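Local structure of taurocyamine kinase (Schistosoma mansoni, 4WOD) at residues K283-A288 with M351-N356; S289-K294 with G362-E367; M500-R505 with W564-G569. The protein reversibly transfers phosphate between ATP and taurocyamine, as a duplicated phosphagen kinase that carries two kinase repeats in one chain. The protein carries 4 engineered substitutions. All coordinates share one frame; numbering follows the deposited sequence.

Interaction 1: K283-A288 with M351-N356; sequences KIPMLA and MLQEYN
Met286 lies across the last turn of helix 331-355, where Leu352 and Gln353 receive it. The segments bury 270 Å² in all, and Met286, the nearest backbone neighbour of Leu352 (CA to CA 6.7 Å), supplies the largest share. Its CG is anti to the backbone N (chi1 -156°), and its CB points at the helix. CG of Met286 packs on CB of Leu352 at 3.9 Å, and its sulfur then passes over the helix backbone, with SD 3.6 Å from Leu352 O. A bend at chi3 (-79°) turns CE back to the amide of Gln353, where it sits equally far from OE1 and NE2.

Gln353 comes from the flank. Its bent chain brings the amide alongside Met286, NE2 of Gln353 lying 3.4 Å from CB of Met286. NE2 also meets CG of Pro285, the two side chains crossing at about a right angle. These are van der Waals contacts; the polar partner of NE2 is Glu349, one turn earlier, whose carboxylate also accepts from the backbone N of Met286 and of Leu287. Glu349 thus ties the amide to the start of the short helical turn.

On the other flank, Leu352 uses a single methyl: CD1 lies 3.5 Å from CA of Leu287 and 3.9 Å from its CB, close against the backbone. Leu352 O, which SD only approaches, is hydrogen-bonded within its own segment by ND2 of Asn356 at 2.8 Å in a nearly straight bond (166°), with the oxygen close to the amide plane.

The contact therefore seats the turn 285-288, one residue after sheet strand 277-283, on the C-terminal end of helix 331-355. Ile284 and Leu287 continue the packing onto Phe293 of helix 293-299, Ile284 also touches Tyr319 of strand 318-323, and Pro365 touches both Met286 and Asn356.

Interaction 2: S289-K294 with G362-E367; sequences SLPNFK and GVMPVE
Leu290 and Pro365 are the closest backbone neighbours, their CA atoms 7.4 Å apart, a spacing at which the contacts are made mainly by side chains. Residues 290-293 form a type I beta turn, closed by Phe293 N to Leu290 O at 3.3 Å, which leads into helix 293-299. The facing segment, 362-367, has no regular secondary structure; from Val363 to Glu367 its phi/psi values are extended or polyproline-like.

Four contacts make up the 230 Å² of buried surface. Met364 is fully extended, with CG anti to the backbone N (chi1 -175°) and the later torsions also near 180°, and it reaches Pro291 tip to tip: CE stands 3.7 Å from CD of the ring and slightly farther from CG. Leu290 divides its two methyls. CD2 approaches the carbonyl Pro365 O at 3.8 Å, while CD1 lies 3.8 Å from OE2 of Glu367, the two side chains crossing at a slant. That carboxylate is held by other partners, OE2 by the hydroxyl of Tyr418 and OE1 by a salt bridge to Arg414, so the methyl only lies against it. Pro365 O is buried with no polar partner in the model. At the margin, OG of Ser289 touches CG of Pro365 at 3.7 Å and is itself hydrogen-bonded to Met286 O.

Segment 362-367 spans the boundary of the two repeats, between helix 331-355 and helix 369-376, and packs on a turn of the first repeat's catalytic domain. Arg414 of helix 409-418, which also reaches Asn292 and Leu290, helps join that turn to the second repeat at this inter-repeat junction of the duplicated kinase.

Interaction 3: M500-R505 with W564-G569; sequences MSKTDR and WPVGRG
A capping box begins helix 502-517 in the C-terminal domain of the second phosphagen kinase repeat, and the first turn of that helix packs on a type II beta turn, 565-568, which leads into sheet strand 569-573. In the box Ser501 OG accepts from Asp504 N, and Asp504 OD2 accepts from Ser501 N (2.8 Å).

Across the contact Arg505, extended from CG to NE, lays its guanidinium flat on that of Arg568, centres 3.6 Å apart and planes 10° from parallel. The stack is sandwiched: CG of Met500 covers the far face of Arg505, and the Trp564 ring, through CE3, that of Arg568. Two like charges so close would repel, but backbone carbonyls accept from them and probably offset the repulsion: Pro497 O takes Arg505 NH2, and Arg562 O and Gly560 O take Arg568 NH2. Arg568 NH1 bonds to Val566 O at 3.0 Å, and the same oxygen lies 3.3 Å from CD of Arg505. Lys502 CG rests against Val566 CG1.

The backbones come closest at Gly567, a residue at positive phi, its CA 4.9 Å from CA of Arg505. There water 1 donates to both carbonyls, Arg505 O at 2.9 Å and Gly567 O at 2.8 Å.

How the interactions relate
Interactions 1 and 2 form one continuous patch, their centres about 9 Å apart. In sequence the first segments of the two contacts come together and then their partners, and Asn356 joins them through ND2 to Val366 O, while Ile284 CD1 packs on Phe293 CE1 at 3.5 Å. Both involve the end of the first repeat: one rests on its last helix, the other on the connection that crosses into the second repeat. Interaction 3 belongs wholly to the second repeat and touches interaction 2 where Gly362 O meets Ser501 CB. Interactions 1 and 2 are partly buried and mostly apolar, with methionines reaching across; interaction 3 is buried yet charged, with stacked guanidinium groups and a bridging water.

Interaction 1: K283-A288 with M351-N356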
ATOM      1  N   LYS A 283      13.141 -16.231   0.595  1.00 19.87           N
ATOM      2  CA  LYS A 283      11.838 -16.896   0.715  1.00 23.04           C
ATOM      3  C   LYS A 283      11.039 -16.351   1.895  1.00 21.79           C
ATOM      4  O   LYS A 283      11.257 -16.752   3.040  1.00 24.35           O
ATOM      5  CB  LYS A 283      12.002 -18.410   0.873  1.00 26.62           C
ATOM      6  CG  LYS A 283      12.683 -19.117  -0.283  1.00 32.78           C
ATOM      7  CD  LYS A 283      13.440 -20.340   0.225  1.00 39.56           C
ATOM      8  CE  LYS A 283      14.849 -20.450  -0.360  1.00 35.12           C
ATOM      9  NZ  LYS A 283      15.769 -21.266   0.506  1.00 44.87           N
ATOM     10  N   ILE A 284      10.098 -15.458   1.611  1.00 18.91           N
ATOM     11  CA  ILE A 284       9.263 -14.858   2.650  1.00 22.60           C
ATOM     12  C   ILE A 284       7.759 -14.903   2.298  1.00 23.52           C
ATOM     13  O   ILE A 284       7.078 -13.871   2.329  1.00 21.45           O
ATOM     14  CB  ILE A 284       9.687 -13.397   2.902  1.00 21.31           C
ATOM     15  CG1 ILE A 284       9.606 -12.581   1.601  1.00 19.97           C
ATOM     16  CG2 ILE A 284      11.142 -13.357   3.424  1.00 16.52           C
ATOM     17  CD1 ILE A 284       9.572 -11.096   1.813  1.00 19.33           C
ATOM     18  N   PRO A 285       7.229 -16.104   2.000  1.00 25.12           N
ATOM     19  CA  PRO A 285       5.828 -16.206   1.563  1.00 25.11           C
ATOM     20  C   PRO A 285       4.805 -15.680   2.581  1.00 24.91           C
ATOM     21  O   PRO A 285       3.791 -15.115   2.170  1.00 20.43           O
ATOM     22  CB  PRO A 285       5.637 -17.718   1.353  1.00 23.12           C
ATOM     23  CG  PRO A 285       6.619 -18.343   2.296  1.00 22.64           C
ATOM     24  CD  PRO A 285       7.831 -17.436   2.204  1.00 22.81           C
ATOM     25  N   MET A 286       5.051 -15.854   3.878  1.00 18.84           N
ATOM     26  CA  MET A 286       4.034 -15.478   4.843  1.00 23.57           C
ATOM     27  C   MET A 286       4.037 -13.978   5.039  1.00 23.28           C
ATOM     28  O   MET A 286       2.982 -13.359   5.098  1.00 18.77           O
ATOM     29  CB  MET A 286       4.239 -16.211   6.172  1.00 26.97           C
ATOM     30  CG  MET A 286       2.965 -16.320   6.989  1.00 31.57           C
ATOM     31  SD  MET A 286       2.959 -17.773   8.072  1.00 38.34           S
ATOM     32  CE  MET A 286       2.529 -19.050   6.905  1.00 35.95           C
ATOM     33  N   LEU A 287       5.231 -13.388   5.103  1.00 20.61           N
ATOM     34  CA  LEU A 287       5.369 -11.943   5.196  1.00 19.86           C
ATOM     35  C   LEU A 287       4.803 -11.256   3.955  1.00 20.30           C
ATOM     36  O   LEU A 287       4.126 -10.228   4.061  1.00 21.71           O
ATOM     37  CB  LEU A 287       6.843 -11.557   5.380  1.00 21.84           C
ATOM     38  CG  LEU A 287       7.312 -10.110   5.244  1.00 22.78           C
ATOM     39  CD1 LEU A 287       6.699  -9.172   6.293  1.00 23.00           C
ATOM     40  CD2 LEU A 287       8.843 -10.090   5.332  1.00 19.56           C
ATOM     41  N   ALA A 288       5.085 -11.841   2.795  1.00 20.54           N
ATOM     42  CA  ALA A 288       4.650 -11.298   1.511  1.00 26.02           C
ATOM     43  C   ALA A 288       3.133 -11.242   1.410  1.00 25.77           C
ATOM     44  O   ALA A 288       2.577 -10.484   0.600  1.00 26.91           O
ATOM     45  CB  ALA A 288       5.210 -12.132   0.373  1.00 22.03           C
ATOM     46  N   MET A 351       9.072 -15.431  12.738  1.00 16.15           N
ATOM     47  CA  MET A 351       8.055 -15.286  13.775  1.00 22.74           C
ATOM     48  C   MET A 351       6.684 -15.658  13.235  1.00 20.50           C
ATOM     49  O   MET A 351       5.932 -16.377  13.893  1.00 18.83           O
ATOM     50  CB  MET A 351       8.031 -13.862  14.337  1.00 17.06           C
ATOM     51  CG  MET A 351       9.222 -13.512  15.218  1.00 23.74           C
ATOM     52  SD  MET A 351       9.209 -11.796  15.793  1.00 37.23           S
ATOM     53  CE  MET A 351      10.153 -11.005  14.522  1.00 30.43           C
ATOM     54  N   LEU A 352       6.365 -15.184  12.036  1.00 17.97           N
ATOM     55  CA  LEU A 352       5.093 -15.535  11.410  1.00 18.08           C
ATOM     56  C   LEU A 352       4.951 -17.036  11.231  1.00 19.57           C
ATOM     57  O   LEU A 352       3.902 -17.609  11.540  1.00 20.17           O
ATOM     58  CB  LEU A 352       4.943 -14.849  10.051  1.00 12.39           C
ATOM     59  CG  LEU A 352       4.772 -13.331  10.003  1.00 20.78           C
ATOM     60  CD1 LEU A 352       5.038 -12.828   8.589  1.00 14.11           C
ATOM     61  CD2 LEU A 352       3.350 -12.880  10.486  1.00 14.14           C
ATOM     62  N   GLN A 353       6.003 -17.674  10.718  1.00 19.97           N
ATOM     63  CA  GLN A 353       5.967 -19.101  10.458  1.00 20.97           C
ATOM     64  C   GLN A 353       5.692 -19.846  11.758  1.00 20.81           C
ATOM     65  O   GLN A 353       4.875 -20.763  11.776  1.00 21.26           O
ATOM     66  CB  GLN A 353       7.278 -19.585   9.796  1.00 22.18           C
ATOM     67  CG  GLN A 353       7.447 -19.105   8.346  1.00 26.66           C
ATOM     68  CD  GLN A 353       6.388 -19.665   7.395  1.00 33.30           C
ATOM     69  OE1 GLN A 353       5.749 -20.681   7.681  1.00 42.34           O
ATOM     70  NE2 GLN A 353       6.196 -18.995   6.259  1.00 27.63           N
ATOM     71  N   GLU A 354       6.319 -19.416  12.850  1.00 18.82           N
ATOM     72  CA  GLU A 354       6.114 -20.076  14.145  1.00 22.76           C
ATOM     73  C   GLU A 354       4.747 -19.769  14.799  1.00 20.70           C
ATOM     74  O   GLU A 354       4.065 -20.685  15.274  1.00 23.90           O
ATOM     75  CB  GLU A 354       7.243 -19.702  15.106  1.00 22.27           C
ATOM     76  CG  GLU A 354       8.608 -20.217  14.647  1.00 31.50           C
ATOM     77  CD  GLU A 354       8.629 -21.741  14.487  1.00 41.44           C
ATOM     78  OE1 GLU A 354       8.143 -22.443  15.403  1.00 43.36           O
ATOM     79  OE2 GLU A 354       9.087 -22.235  13.426  1.00 45.95           O
ATOM     80  N   TYR A 355       4.351 -18.502  14.814  1.00 15.45           N
ATOM     81  CA  TYR A 355       3.113 -18.089  15.491  1.00 20.04           C
ATOM     82  C   TYR A 355       1.871 -18.659  14.806  1.00 19.93           C
ATOM     83  O   TYR A 355       0.834 -18.812  15.447  1.00 19.58           O
ATOM     84  CB  TYR A 355       3.010 -16.564  15.550  1.00 16.74           C
ATOM     85  CG  TYR A 355       2.141 -16.028  16.667  1.00 21.82           C
ATOM     86  CD1 TYR A 355       2.548 -16.134  17.992  1.00 19.97           C
ATOM     87  CD2 TYR A 355       0.934 -15.391  16.400  1.00 19.41           C
ATOM     88  CE1 TYR A 355       1.781 -15.651  19.008  1.00 19.26           C
ATOM     89  CE2 TYR A 355       0.151 -14.891  17.425  1.00 22.06           C
ATOM     90  CZ  TYR A 355       0.584 -15.029  18.731  1.00 22.09           C
ATOM     91  OH  TYR A 355      -0.159 -14.535  19.770  1.00 19.42           O
ATOM     92  N   ASN A 356       1.991 -19.028  13.531  1.00 19.35           N
ATOM     93  CA  ASN A 356       0.818 -19.451  12.758  1.00 21.62           C
ATOM     94  C   ASN A 356       0.843 -20.925  12.396  1.00 21.25           C
ATOM     95  O   ASN A 356       0.060 -21.380  11.572  1.00 20.76           O
ATOM     96  CB  ASN A 356       0.677 -18.598  11.495  1.00 19.76           C
ATOM     97  CG  ASN A 356       0.369 -17.135  11.820  1.00 20.03           C
ATOM     98  OD1 ASN A 356      -0.780 -16.765  12.063  1.00 22.80           O
ATOM     99  ND2 ASN A 356       1.400 -16.309  11.852  1.00 21.13           N
TER

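Interaction 2: S289-K294 with G362-E367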
ATOM      1  N   SER A 289       2.468 -12.043   2.235  1.00 27.09           N
ATOM      2  CA  SER A 289       1.016 -12.183   2.164  1.00 27.61           C
ATOM      3  C   SER A 289       0.296 -11.216   3.108  1.00 28.02           C
ATOM      4  O   SER A 289      -0.936 -11.132   3.101  1.00 30.77           O
ATOM      5  CB  SER A 289       0.609 -13.620   2.489  1.00 24.98           C
ATOM      6  OG  SER A 289       0.664 -13.853   3.888  1.00 25.25           O
ATOM      7  N   LEU A 290       1.053 -10.507   3.938  1.00 21.17           N
ATOM      8  CA  LEU A 290       0.444  -9.530   4.829  1.00 25.38           C
ATOM      9  C   LEU A 290      -0.149  -8.418   3.967  1.00 26.57           C
ATOM     10  O   LEU A 290       0.378  -8.123   2.896  1.00 24.24           O
ATOM     11  CB  LEU A 290       1.457  -8.981   5.835  1.00 21.97           C
ATOM     12  CG  LEU A 290       1.918 -10.037   6.860  1.00 18.57           C
ATOM     13  CD1 LEU A 290       3.090  -9.546   7.652  1.00 17.71           C
ATOM     14  CD2 LEU A 290       0.765 -10.423   7.795  1.00 21.85           C
ATOM     15  N   PRO A 291      -1.272  -7.835   4.412  1.00 28.29           N
ATOM     16  CA  PRO A 291      -1.931  -6.809   3.590  1.00 25.12           C
ATOM     17  C   PRO A 291      -1.057  -5.584   3.356  1.00 28.28           C
ATOM     18  O   PRO A 291      -1.084  -5.014   2.257  1.00 27.00           O
ATOM     19  CB  PRO A 291      -3.170  -6.457   4.408  1.00 23.95           C
ATOM     20  CG  PRO A 291      -3.484  -7.723   5.141  1.00 26.21           C
ATOM     21  CD  PRO A 291      -2.130  -8.286   5.520  1.00 18.09           C
ATOM     22  N   ASN A 292      -0.279  -5.202   4.364  1.00 19.40           N
ATOM     23  CA  ASN A 292       0.616  -4.069   4.253  1.00 19.88           C
ATOM     24  C   ASN A 292       2.101  -4.462   4.106  1.00 18.37           C
ATOM     25  O   ASN A 292       2.981  -3.731   4.569  1.00 21.06           O
ATOM     26  CB  ASN A 292       0.437  -3.152   5.470  1.00 19.59           C
ATOM     27  CG  ASN A 292       0.660  -3.878   6.779  1.00 21.22           C
ATOM     28  OD1 ASN A 292       0.507  -5.099   6.851  1.00 23.40           O
ATOM     29  ND2 ASN A 292       1.030  -3.134   7.822  1.00 19.47           N
ATOM     30  N   PHE A 293       2.358  -5.603   3.466  1.00 21.28           N
ATOM     31  CA  PHE A 293       3.718  -6.075   3.138  1.00 19.96           C
ATOM     32  C   PHE A 293       4.624  -4.953   2.632  1.00 22.23           C
ATOM     33  O   PHE A 293       5.670  -4.683   3.213  1.00 21.00           O
ATOM     34  CB  PHE A 293       3.634  -7.202   2.092  1.00 20.13           C
ATOM     35  CG  PHE A 293       4.971  -7.620   1.496  1.00 23.12           C
ATOM     36  CD1 PHE A 293       6.001  -8.088   2.300  1.00 23.51           C
ATOM     37  CD2 PHE A 293       5.168  -7.598   0.112  1.00 22.61           C
ATOM     38  CE1 PHE A 293       7.217  -8.491   1.738  1.00 21.47           C
ATOM     39  CE2 PHE A 293       6.371  -8.003  -0.454  1.00 23.85           C
ATOM     40  CZ  PHE A 293       7.399  -8.449   0.362  1.00 23.98           C
ATOM     41  N   LYS A 294       4.207  -4.279   1.565  1.00 21.85           N
ATOM     42  CA  LYS A 294       4.984  -3.152   1.029  1.00 22.84           C
ATOM     43  C   LYS A 294       5.302  -2.083   2.083  1.00 21.35           C
ATOM     44  O   LYS A 294       6.447  -1.617   2.179  1.00 22.04           O
ATOM     45  CB  LYS A 294       4.244  -2.507  -0.149  1.00 25.82           C
ATOM     46  CG  LYS A 294       4.030  -3.442  -1.337  1.00 30.76           C
ATOM     47  CD  LYS A 294       5.347  -3.795  -2.011  1.00 38.06           C
ATOM     48  CE  LYS A 294       5.170  -4.751  -3.198  1.00 42.81           C
ATOM     49  NZ  LYS A 294       4.415  -4.155  -4.337  1.00 52.84           N
ATOM     50  N   GLY A 362      -5.866 -20.411   4.372  1.00 22.65           N
ATOM     51  CA  GLY A 362      -6.669 -19.311   3.871  1.00 21.28           C
ATOM     52  C   GLY A 362      -7.006 -18.275   4.935  1.00 23.07           C
ATOM     53  O   GLY A 362      -7.394 -17.149   4.619  1.00 20.66           O
ATOM     54  N   VAL A 363      -6.868 -18.633   6.205  1.00 21.80           N
ATOM     55  CA  VAL A 363      -7.123 -17.646   7.250  1.00 20.82           C
ATOM     56  C   VAL A 363      -5.892 -16.745   7.347  1.00 23.33           C
ATOM     57  O   VAL A 363      -4.760 -17.214   7.215  1.00 24.52           O
ATOM     58  CB  VAL A 363      -7.453 -18.307   8.595  1.00 20.17           C
ATOM     59  CG1 VAL A 363      -7.470 -17.285   9.714  1.00 18.71           C
ATOM     60  CG2 VAL A 363      -8.806 -19.014   8.494  1.00 23.32           C
ATOM     61  N   MET A 364      -6.118 -15.449   7.528  1.00 21.35           N
ATOM     62  CA  MET A 364      -5.025 -14.476   7.583  1.00 17.44           C
ATOM     63  C   MET A 364      -3.972 -14.825   8.642  1.00 22.71           C
ATOM     64  O   MET A 364      -4.311 -15.061   9.793  1.00 19.89           O
ATOM     65  CB  MET A 364      -5.595 -13.095   7.866  1.00 19.23           C
ATOM     66  CG  MET A 364      -4.580 -11.960   7.840  1.00 26.51           C
ATOM     67  SD  MET A 364      -5.285 -10.463   8.588  1.00 30.71           S
ATOM     68  CE  MET A 364      -3.837  -9.401   8.611  1.00 22.40           C
ATOM     69  N   PRO A 365      -2.686 -14.869   8.252  1.00 22.50           N
ATOM     70  CA  PRO A 365      -1.656 -15.066   9.278  1.00 22.10           C
ATOM     71  C   PRO A 365      -1.411 -13.757  10.043  1.00 20.80           C
ATOM     72  O   PRO A 365      -1.708 -12.687   9.519  1.00 20.30           O
ATOM     73  CB  PRO A 365      -0.432 -15.506   8.464  1.00 25.51           C
ATOM     74  CG  PRO A 365      -0.635 -14.906   7.134  1.00 22.29           C
ATOM     75  CD  PRO A 365      -2.126 -14.877   6.893  1.00 20.79           C
ATOM     76  N   VAL A 366      -0.913 -13.832  11.273  1.00 17.49           N
ATOM     77  CA  VAL A 366      -0.729 -12.629  12.054  1.00 16.76           C
ATOM     78  C   VAL A 366       0.593 -12.683  12.803  1.00 18.47           C
ATOM     79  O   VAL A 366       1.048 -13.764  13.192  1.00 16.68           O
ATOM     80  CB  VAL A 366      -1.904 -12.410  13.046  1.00 18.58           C
ATOM     81  CG1 VAL A 366      -1.920 -13.504  14.132  1.00 18.52           C
ATOM     82  CG2 VAL A 366      -1.872 -10.984  13.644  1.00 17.18           C
ATOM     83  N   GLU A 367       1.207 -11.518  12.992  1.00 19.29           N
ATOM     84  CA  GLU A 367       2.430 -11.407  13.793  1.00 17.95           C
ATOM     85  C   GLU A 367       2.149 -11.825  15.248  1.00 24.60           C
ATOM     86  O   GLU A 367       0.998 -11.747  15.717  1.00 17.77           O
ATOM     87  CB  GLU A 367       2.966  -9.976  13.743  1.00 19.46           C
ATOM     88  CG  GLU A 367       3.301  -9.438  12.335  1.00 20.52           C
ATOM     89  CD  GLU A 367       2.149  -8.680  11.658  1.00 21.94           C
ATOM     90  OE1 GLU A 367       0.971  -9.059  11.834  1.00 19.33           O
ATOM     91  OE2 GLU A 367       2.429  -7.696  10.943  1.00 18.04           O
TER

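Interaction 3: M500-R505 with W564-G569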
ATOM      1  N   MET A 500     -11.376 -14.085   7.302  1.00 17.81           N
ATOM      2  CA  MET A 500     -12.029 -15.199   6.625  1.00 17.03           C
ATOM      3  C   MET A 500     -11.278 -15.568   5.346  1.00 18.49           C
ATOM      4  O   MET A 500     -10.563 -14.740   4.757  1.00 19.52           O
ATOM      5  CB  MET A 500     -13.496 -14.867   6.299  1.00 13.25           C
ATOM      6  CG  MET A 500     -13.621 -13.778   5.266  1.00 17.18           C
ATOM      7  SD  MET A 500     -15.295 -13.114   5.207  1.00 20.22           S
ATOM      8  CE  MET A 500     -16.254 -14.569   4.832  1.00 13.96           C
ATOM      9  N   SER A 501     -11.432 -16.815   4.932  1.00 15.27           N
ATOM     10  CA  SER A 501     -10.702 -17.313   3.769  1.00 22.57           C
ATOM     11  C   SER A 501     -11.418 -16.883   2.503  1.00 21.45           C
ATOM     12  O   SER A 501     -12.539 -16.354   2.567  1.00 17.28           O
ATOM     13  CB  SER A 501     -10.560 -18.827   3.807  1.00 15.21           C
ATOM     14  OG  SER A 501     -11.767 -19.489   3.441  1.00 18.92           O
ATOM     15  N   LYS A 502     -10.765 -17.109   1.365  1.00 17.51           N
ATOM     16  CA  LYS A 502     -11.348 -16.787   0.056  1.00 17.74           C
ATOM     17  C   LYS A 502     -12.569 -17.657  -0.221  1.00 21.25           C
ATOM     18  O   LYS A 502     -13.591 -17.168  -0.708  1.00 20.44           O
ATOM     19  CB  LYS A 502     -10.310 -16.960  -1.045  1.00 19.33           C
ATOM     20  CG  LYS A 502     -10.804 -16.607  -2.451  1.00 26.52           C
ATOM     21  CD  LYS A 502      -9.659 -16.579  -3.446  1.00 28.59           C
ATOM     22  CE  LYS A 502      -9.861 -17.614  -4.527  1.00 34.98           C
ATOM     23  NZ  LYS A 502      -8.816 -17.505  -5.588  1.00 42.85           N
ATOM     24  N   THR A 503     -12.461 -18.946   0.091  1.00 17.72           N
ATOM     25  CA  THR A 503     -13.596 -19.858  -0.050  1.00 21.51           C
ATOM     26  C   THR A 503     -14.755 -19.452   0.878  1.00 24.12           C
ATOM     27  O   THR A 503     -15.927 -19.543   0.484  1.00 23.47           O
ATOM     28  CB  THR A 503     -13.164 -21.321   0.222  1.00 23.24           C
ATOM     29  OG1 THR A 503     -12.251 -21.728  -0.801  1.00 32.45           O
ATOM     30  CG2 THR A 503     -14.360 -22.258   0.215  1.00 23.29           C
ATOM     31  N   ASP A 504     -14.425 -18.999   2.091  1.00 20.47           N
ATOM     32  CA  ASP A 504     -15.409 -18.437   3.025  1.00 21.90           C
ATOM     33  C   ASP A 504     -16.176 -17.300   2.362  1.00 19.81           C
ATOM     34  O   ASP A 504     -17.400 -17.271   2.421  1.00 17.50           O
ATOM     35  CB  ASP A 504     -14.747 -17.900   4.312  1.00 20.32           C
ATOM     36  CG  ASP A 504     -14.131 -18.990   5.171  1.00 22.22           C
ATOM     37  OD1 ASP A 504     -14.531 -20.165   5.001  1.00 22.36           O
ATOM     38  OD2 ASP A 504     -13.262 -18.659   6.039  1.00 20.11           O
ATOM     39  N   ARG A 505     -15.447 -16.378   1.734  1.00 17.68           N
ATOM     40  CA  ARG A 505     -16.057 -15.208   1.103  1.00 17.97           C
ATOM     41  C   ARG A 505     -16.993 -15.598  -0.020  1.00 20.46           C
ATOM     42  O   ARG A 505     -18.087 -15.034  -0.143  1.00 18.94           O
ATOM     43  CB  ARG A 505     -15.004 -14.260   0.551  1.00 18.19           C
ATOM     44  CG  ARG A 505     -14.085 -13.643   1.585  1.00 19.95           C
ATOM     45  CD  ARG A 505     -13.388 -12.409   1.018  1.00 18.15           C
ATOM     46  NE  ARG A 505     -12.212 -12.074   1.813  1.00 21.06           N
ATOM     47  CZ  ARG A 505     -12.190 -11.183   2.798  1.00 18.58           C
ATOM     48  NH1 ARG A 505     -13.281 -10.502   3.118  1.00 20.36           N
ATOM     49  NH2 ARG A 505     -11.066 -10.965   3.456  1.00 19.26           N
ATOM     50  N   TRP A 564      -8.769  -9.790  -2.823  1.00 24.36           N
ATOM     51  CA  TRP A 564      -9.566  -8.766  -3.481  1.00 23.12           C
ATOM     52  C   TRP A 564      -9.837  -9.110  -4.950  1.00 26.33           C
ATOM     53  O   TRP A 564      -8.951  -9.620  -5.658  1.00 28.05           O
ATOM     54  CB  TRP A 564      -8.840  -7.431  -3.349  1.00 24.81           C
ATOM     55  CG  TRP A 564      -9.620  -6.256  -3.808  1.00 26.64           C
ATOM     56  CD1 TRP A 564      -9.459  -5.572  -4.977  1.00 24.80           C
ATOM     57  CD2 TRP A 564     -10.693  -5.619  -3.108  1.00 25.45           C
ATOM     58  NE1 TRP A 564     -10.372  -4.546  -5.047  1.00 26.51           N
ATOM     59  CE2 TRP A 564     -11.137  -4.552  -3.911  1.00 26.42           C
ATOM     60  CE3 TRP A 564     -11.323  -5.848  -1.885  1.00 25.70           C
ATOM     61  CZ2 TRP A 564     -12.177  -3.714  -3.526  1.00 24.73           C
ATOM     62  CZ3 TRP A 564     -12.359  -5.018  -1.505  1.00 25.99           C
ATOM     63  CH2 TRP A 564     -12.772  -3.957  -2.322  1.00 26.65           C
ATOM     64  N   PRO A 565     -11.073  -8.872  -5.413  1.00 26.66           N
ATOM     65  CA  PRO A 565     -12.235  -8.371  -4.673  1.00 22.15           C
ATOM     66  C   PRO A 565     -13.277  -9.467  -4.459  1.00 22.40           C
ATOM     67  O   PRO A 565     -14.476  -9.191  -4.521  1.00 19.29           O
ATOM     68  CB  PRO A 565     -12.782  -7.298  -5.615  1.00 24.24           C
ATOM     69  CG  PRO A 565     -12.478  -7.875  -7.012  1.00 24.17           C
ATOM     70  CD  PRO A 565     -11.388  -8.960  -6.847  1.00 25.33           C
ATOM     71  N   VAL A 566     -12.824 -10.697  -4.231  1.00 21.09           N
ATOM     72  CA  VAL A 566     -13.706 -11.859  -4.232  1.00 21.93           C
ATOM     73  C   VAL A 566     -14.755 -11.791  -3.122  1.00 18.26           C
ATOM     74  O   VAL A 566     -14.447 -11.455  -1.980  1.00 20.45           O
ATOM     75  CB  VAL A 566     -12.879 -13.162  -4.103  1.00 21.53           C
ATOM     76  CG1 VAL A 566     -13.780 -14.377  -4.079  1.00 20.77           C
ATOM     77  CG2 VAL A 566     -11.913 -13.265  -5.263  1.00 22.33           C
ATOM     78  N   GLY A 567     -15.994 -12.115  -3.473  1.00 19.37           N
ATOM     79  CA  GLY A 567     -17.099 -12.136  -2.531  1.00 20.19           C
ATOM     80  C   GLY A 567     -17.629 -10.784  -2.076  1.00 22.06           C
ATOM     81  O   GLY A 567     -18.494 -10.733  -1.189  1.00 20.01           O
ATOM     82  N   ARG A 568     -17.117  -9.694  -2.660  1.00 20.21           N
ATOM     83  CA  ARG A 568     -17.598  -8.349  -2.355  1.00 19.75           C
ATOM     84  C   ARG A 568     -18.574  -7.842  -3.417  1.00 19.70           C
ATOM     85  O   ARG A 568     -18.456  -8.193  -4.587  1.00 18.80           O
ATOM     86  CB  ARG A 568     -16.449  -7.339  -2.254  1.00 21.36           C
ATOM     87  CG  ARG A 568     -15.617  -7.389  -0.971  1.00 22.71           C
ATOM     88  CD  ARG A 568     -14.662  -8.562  -0.979  1.00 20.82           C
ATOM     89  NE  ARG A 568     -13.580  -8.382  -0.012  1.00 17.91           N
ATOM     90  CZ  ARG A 568     -12.401  -8.990  -0.088  1.00 21.67           C
ATOM     91  NH1 ARG A 568     -12.134  -9.810  -1.109  1.00 17.07           N
ATOM     92  NH2 ARG A 568     -11.485  -8.759   0.842  1.00 18.14           N
ATOM     93  N   GLY A 569     -19.512  -6.987  -3.013  1.00 21.20           N
ATOM     94  CA  GLY A 569     -20.442  -6.421  -3.976  1.00 20.49           C
ATOM     95  C   GLY A 569     -21.396  -5.420  -3.360  1.00 23.25           C
ATOM     96  O   GLY A 569     -21.430  -5.237  -2.146  1.00 17.65           O
TER
HETATM   97  O   HOH W   1     -18.273 -12.410   1.011  1.00 17.88           O